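Local coordinates for AT-less polyketide synthase (Streptomyces platensis subsp. rosaceus, PDB 4TKT), which probably catalyses the carbon-carbon bond-forming condensation of one chain-extension step in the assembly of isomigrastatin, as a polyketide ketosynthase domain, at residues 524-527 and 528-532; 504-507 and 508-512; 515-518 and 519-522. All coordinates share one frame; numbering follows the deposited sequence.

Contact 1: residues 524-527 and 528-532; sequences ALDA and CALGS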
ATOM      1  N   ALA A 524      -7.870  29.722  -6.817  1.00 39.11           N
ATOM      2  CA  ALA A 524      -7.530  29.402  -8.197  1.00 38.42           C
ATOM      3  C   ALA A 524      -7.930  27.971  -8.534  1.00 42.08           C
ATOM      4  O   ALA A 524      -8.471  27.706  -9.608  1.00 44.26           O
ATOM      5  CB  ALA A 524      -6.045  29.614  -8.440  1.00 45.78           C
ATOM      6  N   LEU A 525      -7.666  27.055  -7.606  1.00 37.32           N
ATOM      7  CA  LEU A 525      -8.020  25.650  -7.779  1.00 36.48           C
ATOM      8  C   LEU A 525      -9.527  25.466  -7.871  1.00 43.13           C
ATOM      9  O   LEU A 525     -10.018  24.690  -8.690  1.00 45.36           O
ATOM     10  CB  LEU A 525      -7.458  24.811  -6.632  1.00 36.54           C
ATOM     11  CG  LEU A 525      -5.935  24.688  -6.618  1.00 42.83           C
ATOM     12  CD1 LEU A 525      -5.448  24.027  -5.338  1.00 36.97           C
ATOM     13  CD2 LEU A 525      -5.457  23.922  -7.844  1.00 35.91           C
ATOM     14  N   ASP A 526     -10.258  26.188  -7.028  1.00 42.07           N
ATOM     15  CA  ASP A 526     -11.713  26.124  -7.034  1.00 45.33           C
ATOM     16  C   ASP A 526     -12.267  26.637  -8.358  1.00 43.94           C
ATOM     17  O   ASP A 526     -13.215  26.074  -8.906  1.00 46.61           O
ATOM     18  CB  ASP A 526     -12.294  26.930  -5.870  1.00 49.99           C
ATOM     19  CG  ASP A 526     -13.752  26.604  -5.608  1.00 57.56           C
ATOM     20  OD1 ASP A 526     -14.139  25.429  -5.774  1.00 57.78           O
ATOM     21  OD2 ASP A 526     -14.512  27.522  -5.233  1.00 62.73           O
ATOM     22  N   ALA A 527     -11.664  27.705  -8.871  1.00 43.56           N
ATOM     23  CA  ALA A 527     -12.090  28.297 -10.133  1.00 42.77           C
ATOM     24  C   ALA A 527     -11.890  27.319 -11.284  1.00 45.12           C
ATOM     25  O   ALA A 527     -12.776  27.139 -12.120  1.00 52.22           O
ATOM     26  CB  ALA A 527     -11.335  29.587 -10.395  1.00 41.74           C
ATOM     27  N   CYS A 528     -10.721  26.690 -11.320  1.00 40.13           N
ATOM     28  CA  CYS A 528     -10.417  25.697 -12.341  1.00 41.06           C
ATOM     29  C   CYS A 528     -11.320  24.473 -12.219  1.00 46.10           C
ATOM     30  O   CYS A 528     -11.774  23.925 -13.224  1.00 50.07           O
ATOM     31  CB  CYS A 528      -8.954  25.271 -12.253  1.00 39.46           C
ATOM     32  SG  CYS A 528      -8.516  23.928 -13.374  1.00 54.05           S
ATOM     33  N   ALA A 529     -11.577  24.049 -10.987  1.00 47.46           N
ATOM     34  CA  ALA A 529     -12.427  22.891 -10.736  1.00 41.08           C
ATOM     35  C   ALA A 529     -13.864  23.149 -11.184  1.00 40.67           C
ATOM     36  O   ALA A 529     -14.489  22.292 -11.803  1.00 44.23           O
ATOM     37  CB  ALA A 529     -12.390  22.516  -9.263  1.00 34.58           C
ATOM     38  N   LEU A 530     -14.379  24.334 -10.871  1.00 41.58           N
ATOM     39  CA  LEU A 530     -15.755  24.687 -11.207  1.00 42.83           C
ATOM     40  C   LEU A 530     -15.877  25.247 -12.620  1.00 46.56           C
ATOM     41  O   LEU A 530     -16.975  25.563 -13.077  1.00 45.68           O
ATOM     42  CB  LEU A 530     -16.305  25.700 -10.201  1.00 43.04           C
ATOM     43  CG  LEU A 530     -16.485  25.198  -8.767  1.00 43.27           C
ATOM     44  CD1 LEU A 530     -16.985  26.314  -7.867  1.00 45.78           C
ATOM     45  CD2 LEU A 530     -17.436  24.017  -8.735  1.00 36.98           C
ATOM     46  N   GLY A 531     -14.746  25.372 -13.307  1.00 48.28           N
ATOM     47  CA  GLY A 531     -14.735  25.883 -14.665  1.00 42.15           C
ATOM     48  C   GLY A 531     -15.119  27.346 -14.761  1.00 46.24           C
ATOM     49  O   GLY A 531     -15.585  27.802 -15.806  1.00 49.11           O
ATOM     50  N   SER A 532     -14.926  28.088 -13.674  1.00 45.88           N
ATOM     51  CA  SER A 532     -15.223  29.517 -13.672  1.00 44.64           C
ATOM     52  C   SER A 532     -13.987  30.324 -14.061  1.00 41.32           C
ATOM     53  O   SER A 532     -12.947  29.760 -14.402  1.00 38.19           O
ATOM     54  CB  SER A 532     -15.741  29.967 -12.305  1.00 45.29           C
ATOM     55  OG  SER A 532     -14.725  29.907 -11.321  1.00 48.89           O
TER
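Ser532 N donates to Ala527 O at 2.8 Å, reaching back over the end of the helix. Ser532 OG adds a weak second bond to Ala527 O at 3.5 Å. Ser532 chi1 (69°) tucks the hydroxyl back over Ala527, and OG lies 3.3 Å from Ala527 CA. Upstream, three helical bonds run in sequence. Cys528 N donates to Ala524 O, Ala529 N to Leu525 O at 2.8 Å, and Leu530 N to Asp526 O. Asp526 forms a salt bridge through OD1 with Arg480, on helix 469-482. The same OD1 lies 3.6 Å from Leu530 CD1, and the two side chains cross at a slant. Leu530 CG also sits 3.4 Å from Asp526 O. On the buried side, Ala527 and Cys528 touch Leu534. Arg473 hydrogen-bonds to Cys528 O. Gly531 has positive phi (67°), a backbone shape that favours glycine. It is the C-prime residue of a Schellman motif, with a weak bond from Gly531 N to Cys528 O, and this motif ends helix 518-530.

Contact 2: residues 504-507 and 508-512; sequences REAM and TARFA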
ATOM      1  N   ARG A 504       5.380  14.859 -10.587  1.00 34.15           N
ATOM      2  CA  ARG A 504       4.222  14.469 -11.383  1.00 33.91           C
ATOM      3  C   ARG A 504       4.572  14.413 -12.864  1.00 37.30           C
ATOM      4  O   ARG A 504       5.463  15.127 -13.329  1.00 39.65           O
ATOM      5  CB  ARG A 504       3.057  15.436 -11.164  1.00 34.19           C
ATOM      6  CG  ARG A 504       2.498  15.460  -9.749  1.00 34.41           C
ATOM      7  CD  ARG A 504       1.861  14.134  -9.369  1.00 34.13           C
ATOM      8  NE  ARG A 504       1.125  14.223  -8.110  1.00 43.93           N
ATOM      9  CZ  ARG A 504       1.668  14.048  -6.909  1.00 43.36           C
ATOM     10  NH1 ARG A 504       2.963  13.781  -6.793  1.00 34.50           N
ATOM     11  NH2 ARG A 504       0.917  14.147  -5.820  1.00 44.24           N
ATOM     12  N   GLU A 505       3.869  13.556 -13.597  1.00 38.20           N
ATOM     13  CA  GLU A 505       4.035  13.461 -15.044  1.00 42.71           C
ATOM     14  C   GLU A 505       3.379  14.649 -15.733  1.00 44.54           C
ATOM     15  O   GLU A 505       2.235  14.994 -15.430  1.00 45.62           O
ATOM     16  CB  GLU A 505       3.428  12.163 -15.579  1.00 50.54           C
ATOM     17  CG  GLU A 505       3.781  10.922 -14.783  1.00 64.44           C
ATOM     18  CD  GLU A 505       5.185  10.431 -15.059  1.00 73.14           C
ATOM     19  OE1 GLU A 505       5.773  10.853 -16.078  1.00 77.46           O
ATOM     20  OE2 GLU A 505       5.696   9.623 -14.254  1.00 72.54           O
ATOM     21  N   ALA A 506       4.096  15.275 -16.657  1.00 45.22           N
ATOM     22  CA  ALA A 506       3.520  16.353 -17.451  1.00 34.29           C
ATOM     23  C   ALA A 506       2.591  15.773 -18.514  1.00 46.32           C
ATOM     24  O   ALA A 506       3.050  15.215 -19.508  1.00 48.42           O
ATOM     25  CB  ALA A 506       4.615  17.188 -18.090  1.00 34.54           C
HETATM   26  N   MSE A 507       1.286  15.906 -18.301  1.00 35.73           N
HETATM   27  CA  MSE A 507       0.310  15.290 -19.192  1.00 37.27           C
HETATM   28  C   MSE A 507      -0.345  16.313 -20.120  1.00 39.59           C
HETATM   29  O   MSE A 507       0.064  17.471 -20.165  1.00 45.07           O
HETATM   30  CB  MSE A 507      -0.750  14.548 -18.376  1.00 40.21           C
HETATM   31  CG  MSE A 507      -0.163  13.557 -17.378  1.00 44.51           C
HETATM   32 SE   MSE A 507      -1.500  12.428 -16.505  1.00 60.73          SE
HETATM   33  CE  MSE A 507      -0.339  11.514 -15.221  1.00 66.56           C
ATOM     34  N   THR A 508      -1.364  15.874 -20.853  1.00 37.83           N
ATOM     35  CA  THR A 508      -1.959  16.666 -21.929  1.00 40.83           C
ATOM     36  C   THR A 508      -2.654  17.937 -21.445  1.00 43.99           C
ATOM     37  O   THR A 508      -2.222  19.045 -21.762  1.00 49.44           O
ATOM     38  CB  THR A 508      -2.973  15.827 -22.725  1.00 42.62           C
ATOM     39  OG1 THR A 508      -2.337  14.632 -23.192  1.00 56.88           O
ATOM     40  CG2 THR A 508      -3.500  16.610 -23.912  1.00 36.29           C
ATOM     41  N   ALA A 509      -3.738  17.776 -20.694  1.00 42.27           N
ATOM     42  CA  ALA A 509      -4.460  18.917 -20.142  1.00 41.44           C
ATOM     43  C   ALA A 509      -3.694  19.493 -18.962  1.00 38.57           C
ATOM     44  O   ALA A 509      -3.393  18.778 -18.006  1.00 35.54           O
ATOM     45  CB  ALA A 509      -5.864  18.511 -19.724  1.00 43.79           C
ATOM     46  N   ARG A 510      -3.382  20.784 -19.025  1.00 35.97           N
ATOM     47  CA  ARG A 510      -2.494  21.392 -18.042  1.00 35.86           C
ATOM     48  C   ARG A 510      -3.081  22.619 -17.352  1.00 46.54           C
ATOM     49  O   ARG A 510      -3.953  23.302 -17.888  1.00 47.78           O
ATOM     50  CB  ARG A 510      -1.168  21.763 -18.706  1.00 38.79           C
ATOM     51  CG  ARG A 510      -0.458  20.575 -19.329  1.00 35.48           C
ATOM     52  CD  ARG A 510       0.901  20.949 -19.892  1.00 35.48           C
ATOM     53  NE  ARG A 510       1.617  19.764 -20.354  1.00 43.61           N
ATOM     54  CZ  ARG A 510       2.862  19.772 -20.815  1.00 44.73           C
ATOM     55  NH1 ARG A 510       3.540  20.907 -20.881  1.00 35.54           N
ATOM     56  NH2 ARG A 510       3.428  18.640 -21.209  1.00 35.20           N
ATOM     57  N   PHE A 511      -2.583  22.887 -16.150  1.00 45.61           N
ATOM     58  CA  PHE A 511      -3.007  24.039 -15.367  1.00 43.69           C
ATOM     59  C   PHE A 511      -1.843  24.567 -14.536  1.00 41.04           C
ATOM     60  O   PHE A 511      -1.194  23.812 -13.814  1.00 42.95           O
ATOM     61  CB  PHE A 511      -4.184  23.673 -14.461  1.00 39.22           C
ATOM     62  CG  PHE A 511      -4.619  24.788 -13.554  1.00 37.34           C
ATOM     63  CD1 PHE A 511      -5.396  25.828 -14.038  1.00 38.55           C
ATOM     64  CD2 PHE A 511      -4.257  24.795 -12.218  1.00 39.39           C
ATOM     65  CE1 PHE A 511      -5.802  26.856 -13.206  1.00 38.26           C
ATOM     66  CE2 PHE A 511      -4.657  25.822 -11.380  1.00 45.97           C
ATOM     67  CZ  PHE A 511      -5.432  26.854 -11.876  1.00 43.32           C
ATOM     68  N   ALA A 512      -1.578  25.863 -14.646  1.00 40.37           N
ATOM     69  CA  ALA A 512      -0.506  26.484 -13.879  1.00 37.03           C
ATOM     70  C   ALA A 512      -0.963  27.812 -13.291  1.00 37.55           C
ATOM     71  O   ALA A 512      -1.680  28.572 -13.939  1.00 39.32           O
ATOM     72  CB  ALA A 512       0.722  26.682 -14.748  1.00 36.86           C
TER
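The backbone bends through Met507 and Thr508 and becomes strand at Ala509, which brings the side chain of Arg510 back beside the carbonyl of Met507. Arg510 NE donates to Met507 O at 2.8 Å. The N-H...O angle is 171°, so the bond is almost straight. Met507 O lies in the plane of the guanidinium group, at its edge, and NE meets the oxygen almost head-on (C=O...N 165°). The arginine reaches this point with CG beside its own backbone N (chi1 -59°) and an extended chain from CG to NE. Its aliphatic part follows the same carbonyl, with CG 3.3 Å from Met507 O. Ala506 CB covers one face of the guanidinium, 3.6 Å from NH2. Arg510 NH1 donates to Trp579 O, and Arg510 makes a cation-pi contact with Trp579. With NE and NH1 each donating to a different carbonyl, the rotation of the guanidinium is probably fixed. The selenomethionine side chain of Met507 runs extended away from the bend to Phe80 and Tyr605, while Met507 N is hydrogen-bonded to Ser465 OG. The bend thus leads from helix 493-502 into strand 509-515, the middle strand of a three-stranded antiparallel sheet between strands 460-466 and 538-541. Helix 573-580 receives the Arg510 guanidinium, while helices 469-482 and 518-530 cover the Phe511 side of the strand.

Contact 3: residues 515-518 and 519-522; sequences VSTL and PALV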
ATOM      1  N   VAL A 515       1.165  31.807  -7.301  1.00 51.17           N
ATOM      2  CA  VAL A 515       0.569  32.290  -6.058  1.00 50.77           C
ATOM      3  C   VAL A 515       1.624  32.492  -4.974  1.00 49.71           C
ATOM      4  O   VAL A 515       2.731  31.963  -5.068  1.00 51.99           O
ATOM      5  CB  VAL A 515      -0.508  31.318  -5.528  1.00 43.87           C
ATOM      6  CG1 VAL A 515      -1.743  31.349  -6.412  1.00 43.26           C
ATOM      7  CG2 VAL A 515       0.047  29.908  -5.431  1.00 41.25           C
ATOM      8  N   SER A 516       1.275  33.259  -3.946  1.00 48.46           N
ATOM      9  CA  SER A 516       2.180  33.484  -2.824  1.00 45.66           C
ATOM     10  C   SER A 516       1.502  33.169  -1.492  1.00 51.09           C
ATOM     11  O   SER A 516       2.168  33.039  -0.465  1.00 56.75           O
ATOM     12  CB  SER A 516       2.698  34.925  -2.828  1.00 46.29           C
ATOM     13  OG  SER A 516       1.639  35.856  -2.713  1.00 51.08           O
ATOM     14  N   THR A 517       0.177  33.043  -1.514  1.00 52.09           N
ATOM     15  CA  THR A 517      -0.574  32.669  -0.318  1.00 51.20           C
ATOM     16  C   THR A 517      -1.471  31.468  -0.590  1.00 49.14           C
ATOM     17  O   THR A 517      -1.961  31.286  -1.705  1.00 43.59           O
ATOM     18  CB  THR A 517      -1.452  33.824   0.203  1.00 51.51           C
ATOM     19  OG1 THR A 517      -2.582  33.997  -0.659  1.00 49.23           O
ATOM     20  CG2 THR A 517      -0.655  35.122   0.278  1.00 46.52           C
ATOM     21  N   LEU A 518      -1.687  30.654   0.438  1.00 50.10           N
ATOM     22  CA  LEU A 518      -2.518  29.460   0.315  1.00 47.11           C
ATOM     23  C   LEU A 518      -3.993  29.747  -0.011  1.00 43.65           C
ATOM     24  O   LEU A 518      -4.575  29.046  -0.837  1.00 51.43           O
ATOM     25  CB  LEU A 518      -2.431  28.621   1.592  1.00 47.74           C
ATOM     26  CG  LEU A 518      -3.127  27.261   1.512  1.00 45.11           C
ATOM     27  CD1 LEU A 518      -2.481  26.396   0.443  1.00 42.35           C
ATOM     28  CD2 LEU A 518      -3.107  26.563   2.861  1.00 44.05           C
ATOM     29  N   PRO A 519      -4.609  30.759   0.636  1.00 46.70           N
ATOM     30  CA  PRO A 519      -6.007  31.021   0.267  1.00 44.19           C
ATOM     31  C   PRO A 519      -6.178  31.438  -1.191  1.00 45.63           C
ATOM     32  O   PRO A 519      -7.239  31.201  -1.770  1.00 43.98           O
ATOM     33  CB  PRO A 519      -6.407  32.164   1.205  1.00 46.76           C
ATOM     34  CG  PRO A 519      -5.508  32.020   2.371  1.00 46.54           C
ATOM     35  CD  PRO A 519      -4.201  31.576   1.793  1.00 48.25           C
ATOM     36  N   ALA A 520      -5.151  32.052  -1.770  1.00 48.35           N
ATOM     37  CA  ALA A 520      -5.187  32.438  -3.175  1.00 43.06           C
ATOM     38  C   ALA A 520      -5.109  31.205  -4.067  1.00 51.29           C
ATOM     39  O   ALA A 520      -5.791  31.124  -5.089  1.00 50.57           O
ATOM     40  CB  ALA A 520      -4.054  33.396  -3.498  1.00 43.80           C
ATOM     41  N   LEU A 521      -4.275  30.248  -3.674  1.00 49.00           N
ATOM     42  CA  LEU A 521      -4.136  29.002  -4.417  1.00 47.76           C
ATOM     43  C   LEU A 521      -5.440  28.213  -4.399  1.00 39.73           C
ATOM     44  O   LEU A 521      -5.863  27.681  -5.424  1.00 40.90           O
ATOM     45  CB  LEU A 521      -2.996  28.157  -3.849  1.00 47.53           C
ATOM     46  CG  LEU A 521      -2.796  26.780  -4.490  1.00 45.31           C
ATOM     47  CD1 LEU A 521      -2.621  26.895  -5.996  1.00 46.80           C
ATOM     48  CD2 LEU A 521      -1.608  26.069  -3.870  1.00 39.85           C
ATOM     49  N   VAL A 522      -6.075  28.149  -3.231  1.00 43.90           N
ATOM     50  CA  VAL A 522      -7.359  27.472  -3.088  1.00 46.32           C
ATOM     51  C   VAL A 522      -8.410  28.099  -4.004  1.00 49.36           C
ATOM     52  O   VAL A 522      -9.188  27.388  -4.641  1.00 52.44           O
ATOM     53  CB  VAL A 522      -7.854  27.510  -1.625  1.00 44.96           C
ATOM     54  CG1 VAL A 522      -9.248  26.907  -1.511  1.00 40.16           C
ATOM     55  CG2 VAL A 522      -6.883  26.774  -0.721  1.00 40.78           C
TER
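The flat carbonyl group of Thr517 has Leu521 N in its plane, and Leu521 N donates to Thr517 O at 3.2 Å. Leu518 CB touches Pro519 CD at 3.5 Å, and Thr517 OG1 lies near the same CD. This is an N-cap: Thr517 stands just before helix 518-530, and its OG1 accepts a weak bond from Ala520 N at 3.4 Å. With chi1 at 74°, Thr517 OG1 sits over its own backbone and faces the first helical turn. There OG1 also touches Ala520 CB, at 3.3 Å. Leu518 N donates to Ser490 OG, and Trp488 touches the Leu518 side chain. Val515, at the end of strand 509-515, points toward the helix. Its side chain crosses that of Leu521 at about a right angle, with Val515 CG2 3.9 Å from Leu521 CB. Val515 CG1 packs on Ala520 CB at 4.2 Å. Val462 of strand 460-466 touches both Val515 and Leu521. Replacing Val515 by an alanine removes both of these methyls and is likely to open a gap against Leu521 CB and Ala520 CB, where strand and helix meet. One residue further on from the Leu521 bond, Val522 N donates to Leu518 O at 3.0 Å, and Val522 CG2 rests on the same oxygen.

Overall arrangement
From the N terminus the order is contact 2, contact 3, contact 1, in series, with none nested or crossed. Contact 2 closes the bend between helix 493-502 and strand 509-515. Contact 3 closes the turn from that strand into helix 518-530, and contact 1 lies where this helix ends. Contacts 3 and 1 thus both use helix 518-530. The strand and helix also meet side by side: Phe511 of contact 2 packs on Cys528 and Leu525 of contact 1, with Cys528 CB 3.7 Å from Phe511 CE1. All three belong to the RhiE-like KS-MAT linker family region, away from the large sheet of the ketosynthase.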